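Local coordinates for abietadiene synthase, chloroplastic (Abies grandis, PDB 3S9V), which belongs to the terpene synthase family, as a large, mainly alpha-helical plastid enzyme that combines an N-terminal helical domain with a metal-binding domain, at residues 98-103 and 407-412; 251-256 and 264-269; 367-372 and 384-389; 504-509 and 770-775. One frame throughout, in Å; residues are numbered along the deposited sequence.

Contact 1. Residues 98-103 and 407-412; sequences YFLAYD and WAFKKN
Phe409 reaches across to meet Tyr98 and Leu100, and these three residues make all the close side-chain contacts between 98-103 and 407-412. CZ, at the far end of the Phe409 ring, meets the leucine: it lies 3.9 Å from CD2 of Leu100 and 4.2 Å from CD1 of Leu100, so both methyls of the leucine fork sit at the end of the ring. CD2 arrives at the ring edge, near its plane, and the two side chains cross at about a right angle. CE2 of Tyr98 comes within 4.2 Å of CE2 of Phe409, obliquely to both rings. The two ring centroids are 5.6 Å apart and the planes lie at 46°, an oblique pairing.

The long reach of these residues suits a place where the backbones stay well apart, the CA atoms of Tyr98 and Phe409 being 10.0 Å from each other. Phe409 holds CG beside its backbone N (chi1 -72°), which swings the ring over toward 98-103, although its first bond does not aim there. Leu100 is also the N-cap residue of helix 101-117, and Asp103, in the first turn, accepts a hydrogen bond through OD1 from Val452 N, linking the helix start to strand 452-453. Asn412 caps helix 413-422.

Segment 407-412 belongs to the N-terminal terpene synthase domain family. A two-stranded hairpin completes the apolar cluster: Leu448 of strand 447-448 and Val452 of strand 452-453 each touch both Leu100 and Phe409, joining the start of helix 101-117 to the loop that leads into helix 413-422.

Contact 2. Residues 251-256 and 264-269; sequences LNFVLK and CHYPLD
Phe253 and Tyr266 make the main apolar contact between helix 245-258 and the loop that follows it, which leads to helix 269-282 in the N-terminal helical domain of a terpene synthase. CE1 of Phe253 comes 4.1 Å from CD2 of Tyr266, arriving at the edge of the tyrosine ring, and the two side chains cross at about a right angle. CG of Phe253 is turned anti to the backbone N (chi1 163°), which carries the ring off the helix to the loop. The same CE1 is 4.4 Å from CD of Pro267. The next helix residue, the branched Val254, has CG2 4.2 Å from CB of Tyr266.

Within the loop, the peptide before Pro267 is cis, as is often found after an aromatic residue. It folds the proline back onto its neighbour: CB of Pro267 stands 3.9 Å above one face of the Tyr266 ring, offset toward the rim. Further aromatic pairs extend the cluster, Phe258 packing edge-to-face with Tyr266 and Tyr49 with Phe253.

No hydrogen bond passes between the two segments. The one polar atom of the Tyr266 side chain, OH, is bonded to Gly50 O, so tyrosine can be buried here without a lost bond. The chemistry is thus apolar contact without directional bonds between helix and loop, with the polar bond that holds the ring supplied by a third part of the chain.

Contact 3. Residues 367-372 and 384-389; sequences LNVNRC and EEAKLC
Asn370 and Lys387 mark the closest approach of two consecutive helices, 363-373 and 381-397, which form a helical hairpin in the all-helical N-terminal domain of a terpene synthase. Their CA atoms are only 5.6 Å apart, so the backbones pass very close and little side chain fits between them. Each segment keeps regular helical bonding, for example Arg371 N to Leu367 O and Leu388 N to Glu384 O.

Small and branched residues suit such a narrow gap. Ala386 points its methyl toward the other helix, and CG1 of Val369 meets CB of Ala386 at 4.1 Å. The valine has CG1 anti to its backbone N (chi1 169°), which places that branch toward the alanine. Ile320 of helix 320-332 also packs on Val369.

Asn370 brings a polar group into the same crevice. Its ND2 is 4.2 Å from O of Lys387, too far for a bond, and is hydrogen-bonded instead to Thr390 OG1, about one turn further along the opposing helix. That hydroxyl is also hydrogen-bonded to Ala386 O and Lys387 O, so the buried amide is tied to the backbone of helix 381-397 through it. Lys387 contributes mainly its backbone, its long chain leading away from the contact.

On another side of helix 363-373, Arg371 makes a salt bridge to Asp278 through NH2 and turns back to Asn368: NH1 of Arg371 donates to OD1 of Asn368 at 3.3 Å, with the oxygen in the guanidinium plane and a bent N-H...O angle of 144°.

Contact 4. Residues 504-509 and 770-775; sequences VTEIYF and MEIKEH
The ring of Phe509 packs against CB and the carbonyl of His775, where helices 504-514 and 768-781 meet in the helical terpene synthase fold. CZ of Phe509 lies 3.8 Å from CB of His775, and CE1 of Phe509 is 3.8 Å from the carbonyl O of His775, which approaches the ring obliquely. The imidazole itself turns away from the phenylalanine: one of its faces carries Glu771 O from the preceding helical turn, 3.4 Å above the plane and over its centre, while NE2 is hydrogen-bonded to Tyr423 OH. Histidine therefore serves two sides, lending its CB and backbone to the aromatic ring and its nitrogen to a polar partner.

Phe509 holds CG anti to the backbone N (chi1 157°), which sends the ring out to the other helix, where its side chain also touches Cys779. Ile753 of helix 741-757 touches the Phe509 side chain too.

One turn back on both helices, Glu506 and Ile772 meet through carbon atoms alone. Glu506 uses only its methylene part here, its carboxylate having a long, weak ion pair with Arg501. Its CG rests 4.2 Å from CG2 of Ile772, the branch that this beta-branched residue turns toward it.

In the fold
Contact 1 joins residues about 300 positions apart, and the loop it closes encloses contacts 2 and 3, each a short-range link between a helix and the chain just after it. Contact 4 follows in series, bringing helix 504-514 to helix 768-781 near the C-terminus. None touches another. The centres of contacts 1 and 2 are about 24 Å apart and those of contacts 1 and 3 about 26 Å, whereas contacts 2 and 4 lie about 51 Å apart on opposite sides of the chain's centre. Contacts 2 and 3, with segment 407-412, belong to the N-terminal terpene synthase domain, and 504-509 to the metal-binding domain, so contact 4 sits in a different part of the enzyme.

Contact 1. Residues 98-103 and 407-412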
# COMPACT_ATOMS: atom_id res chain seq x y z
N TYR A 98 -21.84 5.09 -14.84
CA TYR A 98 -21.01 4.15 -15.58
C TYR A 98 -21.82 3.04 -16.23
O TYR A 98 -22.47 2.24 -15.54
CB TYR A 98 -19.97 3.54 -14.64
CG TYR A 98 -18.99 2.64 -15.33
CD1 TYR A 98 -17.78 3.14 -15.82
CD2 TYR A 98 -19.26 1.28 -15.51
CE1 TYR A 98 -16.87 2.31 -16.47
CE2 TYR A 98 -18.36 0.44 -16.16
CZ TYR A 98 -17.17 0.96 -16.63
OH TYR A 98 -16.26 0.13 -17.26
N PHE A 99 -21.76 2.97 -17.55
CA PHE A 99 -22.51 1.97 -18.28
C PHE A 99 -21.87 0.59 -18.35
O PHE A 99 -20.75 0.43 -18.84
CB PHE A 99 -22.77 2.44 -19.70
CG PHE A 99 -23.61 1.49 -20.50
CD1 PHE A 99 -25.00 1.63 -20.55
CD2 PHE A 99 -23.02 0.42 -21.18
CE1 PHE A 99 -25.79 0.72 -21.26
CE2 PHE A 99 -23.80 -0.49 -21.90
CZ PHE A 99 -25.18 -0.34 -21.93
N LEU A 100 -22.60 -0.41 -17.86
CA LEU A 100 -22.16 -1.80 -17.93
C LEU A 100 -23.40 -2.53 -18.41
O LEU A 100 -24.44 -2.50 -17.75
CB LEU A 100 -21.72 -2.32 -16.56
CG LEU A 100 -21.15 -3.75 -16.62
CD1 LEU A 100 -19.83 -3.78 -17.40
CD2 LEU A 100 -20.94 -4.27 -15.21
N ALA A 101 -23.31 -3.17 -19.56
CA ALA A 101 -24.46 -3.88 -20.11
C ALA A 101 -25.11 -4.82 -19.10
O ALA A 101 -26.31 -4.72 -18.84
CB ALA A 101 -24.05 -4.65 -21.38
N TYR A 102 -24.32 -5.73 -18.53
CA TYR A 102 -24.87 -6.69 -17.56
C TYR A 102 -25.66 -5.99 -16.46
O TYR A 102 -26.78 -6.39 -16.14
CB TYR A 102 -23.74 -7.51 -16.92
CG TYR A 102 -23.07 -8.46 -17.88
CD1 TYR A 102 -21.69 -8.41 -18.08
CD2 TYR A 102 -23.81 -9.42 -18.57
CE1 TYR A 102 -21.06 -9.29 -18.94
CE2 TYR A 102 -23.18 -10.31 -19.44
CZ TYR A 102 -21.80 -10.24 -19.62
OH TYR A 102 -21.16 -11.11 -20.48
N ASP A 103 -25.07 -4.96 -15.88
CA ASP A 103 -25.69 -4.17 -14.82
C ASP A 103 -27.07 -3.66 -15.25
O ASP A 103 -28.06 -3.88 -14.55
CB ASP A 103 -24.76 -2.99 -14.48
CG ASP A 103 -25.30 -2.07 -13.38
OD1 ASP A 103 -25.42 -2.50 -12.21
OD2 ASP A 103 -25.58 -0.88 -13.68
N TRP A 407 -11.67 -2.25 -20.06
CA TRP A 407 -12.73 -3.05 -19.46
C TRP A 407 -12.60 -3.19 -17.94
O TRP A 407 -13.57 -3.54 -17.27
CB TRP A 407 -12.75 -4.45 -20.09
CG TRP A 407 -13.08 -4.42 -21.55
CD1 TRP A 407 -12.22 -4.64 -22.59
CD2 TRP A 407 -14.35 -4.09 -22.14
NE1 TRP A 407 -12.87 -4.48 -23.79
CE2 TRP A 407 -14.18 -4.14 -23.54
CE3 TRP A 407 -15.60 -3.76 -21.62
CZ2 TRP A 407 -15.23 -3.87 -24.43
CZ3 TRP A 407 -16.65 -3.49 -22.50
CH2 TRP A 407 -16.45 -3.55 -23.89
N ALA A 408 -11.41 -2.90 -17.41
CA ALA A 408 -11.17 -3.00 -15.98
C ALA A 408 -11.83 -1.85 -15.21
O ALA A 408 -12.00 -0.75 -15.73
CB ALA A 408 -9.66 -3.02 -15.70
N PHE A 409 -12.19 -2.12 -13.96
CA PHE A 409 -12.82 -1.10 -13.13
C PHE A 409 -11.79 -0.22 -12.43
O PHE A 409 -12.13 0.84 -11.90
CB PHE A 409 -13.78 -1.78 -12.14
CG PHE A 409 -15.03 -2.31 -12.78
CD1 PHE A 409 -14.96 -3.26 -13.80
CD2 PHE A 409 -16.28 -1.82 -12.42
CE1 PHE A 409 -16.11 -3.72 -14.44
CE2 PHE A 409 -17.44 -2.27 -13.06
CZ PHE A 409 -17.35 -3.22 -14.07
N LYS A 410 -10.54 -0.66 -12.42
CA LYS A 410 -9.42 0.10 -11.84
C LYS A 410 -8.77 0.85 -12.99
O LYS A 410 -8.65 0.31 -14.09
CB LYS A 410 -8.38 -0.85 -11.24
CG LYS A 410 -8.78 -1.51 -9.93
CD LYS A 410 -8.66 -0.55 -8.78
CE LYS A 410 -8.81 -1.27 -7.45
NZ LYS A 410 -8.55 -0.34 -6.32
N LYS A 411 -8.33 2.09 -12.76
CA LYS A 411 -7.70 2.88 -13.81
C LYS A 411 -6.49 2.18 -14.44
O LYS A 411 -6.35 2.14 -15.66
CB LYS A 411 -7.29 4.25 -13.28
CG LYS A 411 -6.57 5.11 -14.30
CD LYS A 411 -6.20 6.47 -13.73
CE LYS A 411 -5.38 7.29 -14.72
NZ LYS A 411 -5.03 8.65 -14.22
N ASN A 412 -5.59 1.65 -13.62
CA ASN A 412 -4.41 0.97 -14.14
C ASN A 412 -3.80 0.05 -13.09
O ASN A 412 -2.78 0.37 -12.48
CB ASN A 412 -3.36 1.99 -14.60
CG ASN A 412 -2.15 1.33 -15.28
OD1 ASN A 412 -2.27 0.26 -15.88
ND2 ASN A 412 -1.00 1.98 -15.19

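Contact 2. Residues 251-256 and 264-269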
# COMPACT_ATOMS: atom_id res chain seq x y z
N LEU A 251 -33.22 -5.14 6.81
CA LEU A 251 -33.71 -4.26 5.76
C LEU A 251 -34.09 -2.91 6.36
O LEU A 251 -33.78 -1.87 5.79
CB LEU A 251 -34.90 -4.90 5.03
CG LEU A 251 -34.54 -6.21 4.31
CD1 LEU A 251 -35.77 -6.78 3.63
CD2 LEU A 251 -33.44 -5.95 3.28
N ASN A 252 -34.75 -2.91 7.52
CA ASN A 252 -35.11 -1.66 8.18
C ASN A 252 -33.82 -0.87 8.47
O ASN A 252 -33.77 0.34 8.29
CB ASN A 252 -35.84 -1.92 9.51
CG ASN A 252 -37.25 -2.42 9.30
OD1 ASN A 252 -37.96 -1.97 8.40
ND2 ASN A 252 -37.69 -3.35 10.16
N PHE A 253 -32.80 -1.59 8.93
CA PHE A 253 -31.50 -1.00 9.26
C PHE A 253 -30.86 -0.36 8.03
O PHE A 253 -30.29 0.73 8.11
CB PHE A 253 -30.59 -2.07 9.87
CG PHE A 253 -29.12 -1.70 9.87
CD1 PHE A 253 -28.30 -2.09 8.81
CD2 PHE A 253 -28.57 -1.00 10.93
CE1 PHE A 253 -26.93 -1.78 8.82
CE2 PHE A 253 -27.21 -0.68 10.94
CZ PHE A 253 -26.39 -1.07 9.88
N VAL A 254 -30.96 -1.03 6.88
CA VAL A 254 -30.39 -0.47 5.66
C VAL A 254 -31.20 0.75 5.24
O VAL A 254 -30.63 1.77 4.86
CB VAL A 254 -30.41 -1.50 4.51
CG1 VAL A 254 -30.06 -0.82 3.19
CG2 VAL A 254 -29.42 -2.62 4.80
N LEU A 255 -32.52 0.65 5.32
CA LEU A 255 -33.39 1.76 4.95
C LEU A 255 -33.30 2.93 5.92
O LEU A 255 -33.69 4.05 5.59
CB LEU A 255 -34.84 1.29 4.84
CG LEU A 255 -35.11 0.47 3.57
CD1 LEU A 255 -36.49 -0.14 3.62
CD2 LEU A 255 -34.97 1.39 2.36
N LYS A 256 -32.78 2.67 7.12
CA LYS A 256 -32.62 3.74 8.10
C LYS A 256 -31.56 4.68 7.55
O LYS A 256 -31.66 5.90 7.69
CB LYS A 256 -32.19 3.17 9.45
CG LYS A 256 -31.89 4.23 10.50
CD LYS A 256 -31.65 3.62 11.88
CE LYS A 256 -30.43 2.71 11.88
NZ LYS A 256 -29.15 3.43 11.62
N CYS A 264 -26.09 -2.77 -2.91
CA CYS A 264 -26.05 -4.21 -3.20
C CYS A 264 -25.37 -5.01 -2.09
O CYS A 264 -25.22 -6.23 -2.19
CB CYS A 264 -25.37 -4.49 -4.55
SG CYS A 264 -23.68 -3.92 -4.72
N HIS A 265 -24.99 -4.32 -1.02
CA HIS A 265 -24.37 -4.93 0.16
C HIS A 265 -24.11 -3.86 1.20
O HIS A 265 -23.71 -2.74 0.88
CB HIS A 265 -23.07 -5.66 -0.22
CG HIS A 265 -22.21 -4.91 -1.17
ND1 HIS A 265 -21.33 -5.54 -2.03
CD2 HIS A 265 -22.09 -3.58 -1.42
CE1 HIS A 265 -20.72 -4.63 -2.77
NE2 HIS A 265 -21.16 -3.44 -2.42
N TYR A 266 -24.36 -4.20 2.46
CA TYR A 266 -24.20 -3.26 3.55
C TYR A 266 -24.12 -4.06 4.85
O TYR A 266 -24.64 -5.17 4.93
CB TYR A 266 -25.41 -2.31 3.60
CG TYR A 266 -25.09 -0.90 4.04
CD1 TYR A 266 -24.25 -0.09 3.28
CD2 TYR A 266 -25.61 -0.38 5.22
CE1 TYR A 266 -23.92 1.21 3.69
CE2 TYR A 266 -25.29 0.92 5.65
CZ TYR A 266 -24.45 1.70 4.88
OH TYR A 266 -24.14 2.97 5.29
N PRO A 267 -23.44 -3.52 5.87
CA PRO A 267 -22.75 -2.22 5.82
C PRO A 267 -21.37 -2.35 5.15
O PRO A 267 -21.00 -3.43 4.68
CB PRO A 267 -22.67 -1.81 7.29
CG PRO A 267 -22.53 -3.14 8.00
CD PRO A 267 -23.52 -4.02 7.26
N LEU A 268 -20.63 -1.25 5.10
CA LEU A 268 -19.31 -1.25 4.47
C LEU A 268 -18.27 -0.50 5.30
O LEU A 268 -17.27 -0.01 4.76
CB LEU A 268 -19.42 -0.61 3.08
CG LEU A 268 -20.41 -1.28 2.11
CD1 LEU A 268 -20.55 -0.44 0.85
CD2 LEU A 268 -19.93 -2.69 1.77
N ASP A 269 -18.50 -0.45 6.60
CA ASP A 269 -17.65 0.28 7.54
C ASP A 269 -16.16 -0.05 7.61
O ASP A 269 -15.34 0.85 7.79
CB ASP A 269 -18.26 0.22 8.95
CG ASP A 269 -18.52 -1.21 9.42
OD1 ASP A 269 -18.55 -1.43 10.65
OD2 ASP A 269 -18.70 -2.10 8.57

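Contact 3. Residues 367-372 and 384-389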
# COMPACT_ATOMS: atom_id res chain seq x y z
N LEU A 367 -2.75 -8.52 -4.91
CA LEU A 367 -1.86 -7.37 -4.79
C LEU A 367 -1.82 -6.83 -3.36
O LEU A 367 -0.74 -6.58 -2.82
CB LEU A 367 -2.28 -6.25 -5.75
CG LEU A 367 -1.50 -4.94 -5.51
CD1 LEU A 367 -0.01 -5.22 -5.62
CD2 LEU A 367 -1.92 -3.88 -6.52
N ASN A 368 -2.98 -6.64 -2.75
CA ASN A 368 -2.98 -6.13 -1.38
C ASN A 368 -2.36 -7.14 -0.42
O ASN A 368 -1.76 -6.77 0.59
CB ASN A 368 -4.40 -5.76 -0.94
CG ASN A 368 -4.92 -4.53 -1.68
OD1 ASN A 368 -4.20 -3.54 -1.82
ND2 ASN A 368 -6.17 -4.59 -2.14
N VAL A 369 -2.50 -8.42 -0.75
CA VAL A 369 -1.92 -9.48 0.07
C VAL A 369 -0.40 -9.40 -0.09
O VAL A 369 0.34 -9.60 0.87
CB VAL A 369 -2.42 -10.89 -0.38
CG1 VAL A 369 -1.60 -11.97 0.30
CG2 VAL A 369 -3.89 -11.06 -0.02
N ASN A 370 0.07 -9.11 -1.30
CA ASN A 370 1.51 -9.02 -1.55
C ASN A 370 2.15 -7.86 -0.79
O ASN A 370 3.22 -8.00 -0.20
CB ASN A 370 1.79 -8.87 -3.06
CG ASN A 370 3.27 -8.68 -3.36
OD1 ASN A 370 3.79 -7.57 -3.31
ND2 ASN A 370 3.96 -9.78 -3.67
N ARG A 371 1.49 -6.70 -0.80
CA ARG A 371 1.99 -5.54 -0.08
C ARG A 371 2.10 -5.89 1.40
O ARG A 371 3.09 -5.57 2.06
CB ARG A 371 1.04 -4.35 -0.26
CG ARG A 371 0.98 -3.81 -1.69
CD ARG A 371 -0.18 -2.85 -1.86
NE ARG A 371 0.03 -1.62 -1.11
CZ ARG A 371 -0.95 -0.83 -0.67
NH1 ARG A 371 -2.22 -1.13 -0.90
NH2 ARG A 371 -0.64 0.26 0.01
N CYS A 372 1.09 -6.58 1.91
CA CYS A 372 1.06 -6.99 3.31
C CYS A 372 2.17 -7.99 3.67
O CYS A 372 2.82 -7.85 4.71
CB CYS A 372 -0.32 -7.59 3.64
SG CYS A 372 -0.46 -8.37 5.27
N GLU A 384 5.77 -15.32 4.55
CA GLU A 384 6.72 -15.73 3.52
C GLU A 384 5.95 -16.50 2.44
O GLU A 384 6.16 -16.29 1.25
CB GLU A 384 7.79 -16.63 4.12
CG GLU A 384 8.96 -16.94 3.21
CD GLU A 384 9.90 -17.98 3.82
OE1 GLU A 384 10.24 -17.85 5.03
OE2 GLU A 384 10.31 -18.92 3.10
N GLU A 385 5.07 -17.39 2.87
CA GLU A 385 4.26 -18.17 1.93
C GLU A 385 3.35 -17.24 1.12
O GLU A 385 3.16 -17.44 -0.07
CB GLU A 385 3.40 -19.20 2.66
CG GLU A 385 4.17 -20.10 3.61
CD GLU A 385 3.30 -21.17 4.25
OE1 GLU A 385 2.26 -20.83 4.87
OE2 GLU A 385 3.65 -22.37 4.14
N ALA A 386 2.80 -16.22 1.78
CA ALA A 386 1.91 -15.27 1.10
C ALA A 386 2.71 -14.52 0.05
O ALA A 386 2.23 -14.30 -1.05
CB ALA A 386 1.30 -14.28 2.10
N LYS A 387 3.93 -14.13 0.41
CA LYS A 387 4.80 -13.41 -0.51
C LYS A 387 5.06 -14.26 -1.76
O LYS A 387 4.96 -13.77 -2.89
CB LYS A 387 6.12 -13.07 0.18
CG LYS A 387 7.14 -12.35 -0.72
CD LYS A 387 8.55 -12.34 -0.12
CE LYS A 387 8.63 -11.48 1.14
NZ LYS A 387 10.01 -11.44 1.72
N LEU A 388 5.40 -15.53 -1.57
CA LEU A 388 5.69 -16.41 -2.70
C LEU A 388 4.49 -16.64 -3.61
O LEU A 388 4.60 -16.50 -4.83
CB LEU A 388 6.23 -17.75 -2.19
CG LEU A 388 7.56 -17.67 -1.44
CD1 LEU A 388 7.94 -19.05 -0.93
CD2 LEU A 388 8.64 -17.12 -2.36
N CYS A 389 3.34 -16.99 -3.03
CA CYS A 389 2.12 -17.24 -3.79
C CYS A 389 1.69 -16.01 -4.59
O CYS A 389 1.43 -16.11 -5.78
CB CYS A 389 0.98 -17.66 -2.86
SG CYS A 389 -0.69 -17.62 -3.60

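Contact 4. Residues 504-509 and 770-775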
# COMPACT_ATOMS: atom_id res chain seq x y z
N VAL A 504 26.07 16.15 -5.28
CA VAL A 504 25.14 16.71 -4.31
C VAL A 504 23.69 16.34 -4.60
O VAL A 504 22.93 16.03 -3.69
CB VAL A 504 25.26 18.25 -4.25
CG1 VAL A 504 24.21 18.82 -3.30
CG2 VAL A 504 26.65 18.65 -3.79
N THR A 505 23.31 16.39 -5.87
CA THR A 505 21.94 16.07 -6.29
C THR A 505 21.57 14.64 -5.93
O THR A 505 20.54 14.39 -5.32
CB THR A 505 21.77 16.23 -7.82
OG1 THR A 505 22.08 17.57 -8.20
CG2 THR A 505 20.35 15.89 -8.23
N GLU A 506 22.43 13.72 -6.34
CA GLU A 506 22.24 12.30 -6.09
C GLU A 506 22.11 12.05 -4.58
O GLU A 506 21.29 11.25 -4.15
CB GLU A 506 23.44 11.55 -6.67
CG GLU A 506 23.40 10.04 -6.61
CD GLU A 506 24.57 9.44 -7.37
OE1 GLU A 506 24.64 9.65 -8.60
OE2 GLU A 506 25.43 8.78 -6.74
N ILE A 507 22.92 12.76 -3.80
CA ILE A 507 22.90 12.63 -2.35
C ILE A 507 21.71 13.32 -1.69
O ILE A 507 21.17 12.83 -0.70
CB ILE A 507 24.20 13.18 -1.73
CG1 ILE A 507 25.37 12.26 -2.09
CG2 ILE A 507 24.06 13.30 -0.22
CD1 ILE A 507 26.70 12.72 -1.51
N TYR A 508 21.30 14.46 -2.24
CA TYR A 508 20.18 15.20 -1.69
C TYR A 508 18.87 14.45 -1.93
O TYR A 508 17.90 14.60 -1.19
CB TYR A 508 20.09 16.60 -2.31
CG TYR A 508 18.88 17.36 -1.84
CD1 TYR A 508 18.78 17.78 -0.51
CD2 TYR A 508 17.81 17.61 -2.70
CE1 TYR A 508 17.64 18.42 -0.05
CE2 TYR A 508 16.66 18.25 -2.24
CZ TYR A 508 16.58 18.65 -0.91
OH TYR A 508 15.43 19.24 -0.44
N PHE A 509 18.85 13.65 -2.99
CA PHE A 509 17.68 12.86 -3.33
C PHE A 509 17.24 11.97 -2.17
O PHE A 509 16.06 11.86 -1.87
CB PHE A 509 17.96 11.98 -4.55
CG PHE A 509 17.07 10.77 -4.65
CD1 PHE A 509 15.73 10.91 -5.00
CD2 PHE A 509 17.55 9.51 -4.36
CE1 PHE A 509 14.89 9.80 -5.06
CE2 PHE A 509 16.72 8.38 -4.42
CZ PHE A 509 15.39 8.53 -4.77
N MET A 770 21.38 4.64 -14.76
CA MET A 770 20.26 5.19 -15.51
C MET A 770 19.04 5.14 -14.61
O MET A 770 18.17 6.03 -14.66
CB MET A 770 20.01 4.36 -16.77
CG MET A 770 18.99 4.96 -17.72
SD MET A 770 19.50 6.57 -18.37
CE MET A 770 20.49 6.06 -19.79
N GLU A 771 18.97 4.10 -13.78
CA GLU A 771 17.87 3.95 -12.83
C GLU A 771 17.86 5.12 -11.85
O GLU A 771 16.83 5.76 -11.66
CB GLU A 771 18.01 2.63 -12.07
CG GLU A 771 17.59 1.40 -12.86
CD GLU A 771 16.08 1.25 -12.95
OE1 GLU A 771 15.39 2.24 -13.28
OE2 GLU A 771 15.58 0.14 -12.67
N ILE A 772 19.01 5.38 -11.24
CA ILE A 772 19.13 6.48 -10.29
C ILE A 772 18.64 7.76 -10.97
O ILE A 772 17.79 8.47 -10.44
CB ILE A 772 20.59 6.69 -9.82
CG1 ILE A 772 21.08 5.48 -9.03
CG2 ILE A 772 20.69 7.93 -8.95
CD1 ILE A 772 21.35 4.25 -9.87
N LYS A 773 19.19 8.03 -12.15
CA LYS A 773 18.81 9.21 -12.93
C LYS A 773 17.28 9.37 -12.95
O LYS A 773 16.75 10.46 -12.71
CB LYS A 773 19.34 9.04 -14.37
CG LYS A 773 19.13 10.23 -15.30
CD LYS A 773 20.04 11.40 -14.95
CE LYS A 773 19.88 12.54 -15.96
NZ LYS A 773 20.75 13.71 -15.64
N GLU A 774 16.59 8.26 -13.21
CA GLU A 774 15.13 8.24 -13.27
C GLU A 774 14.48 8.61 -11.93
O GLU A 774 13.50 9.35 -11.89
CB GLU A 774 14.67 6.85 -13.71
CG GLU A 774 13.16 6.64 -13.81
CD GLU A 774 12.51 7.51 -14.86
OE1 GLU A 774 13.09 7.68 -15.95
OE2 GLU A 774 11.40 8.02 -14.60
N HIS A 775 15.03 8.10 -10.83
CA HIS A 775 14.49 8.39 -9.51
C HIS A 775 14.64 9.85 -9.16
O HIS A 775 13.72 10.48 -8.62
CB HIS A 775 15.17 7.51 -8.46
CG HIS A 775 14.98 6.05 -8.71
ND1 HIS A 775 15.88 5.10 -8.28
CD2 HIS A 775 14.01 5.37 -9.36
CE1 HIS A 775 15.47 3.90 -8.66
NE2 HIS A 775 14.34 4.04 -9.32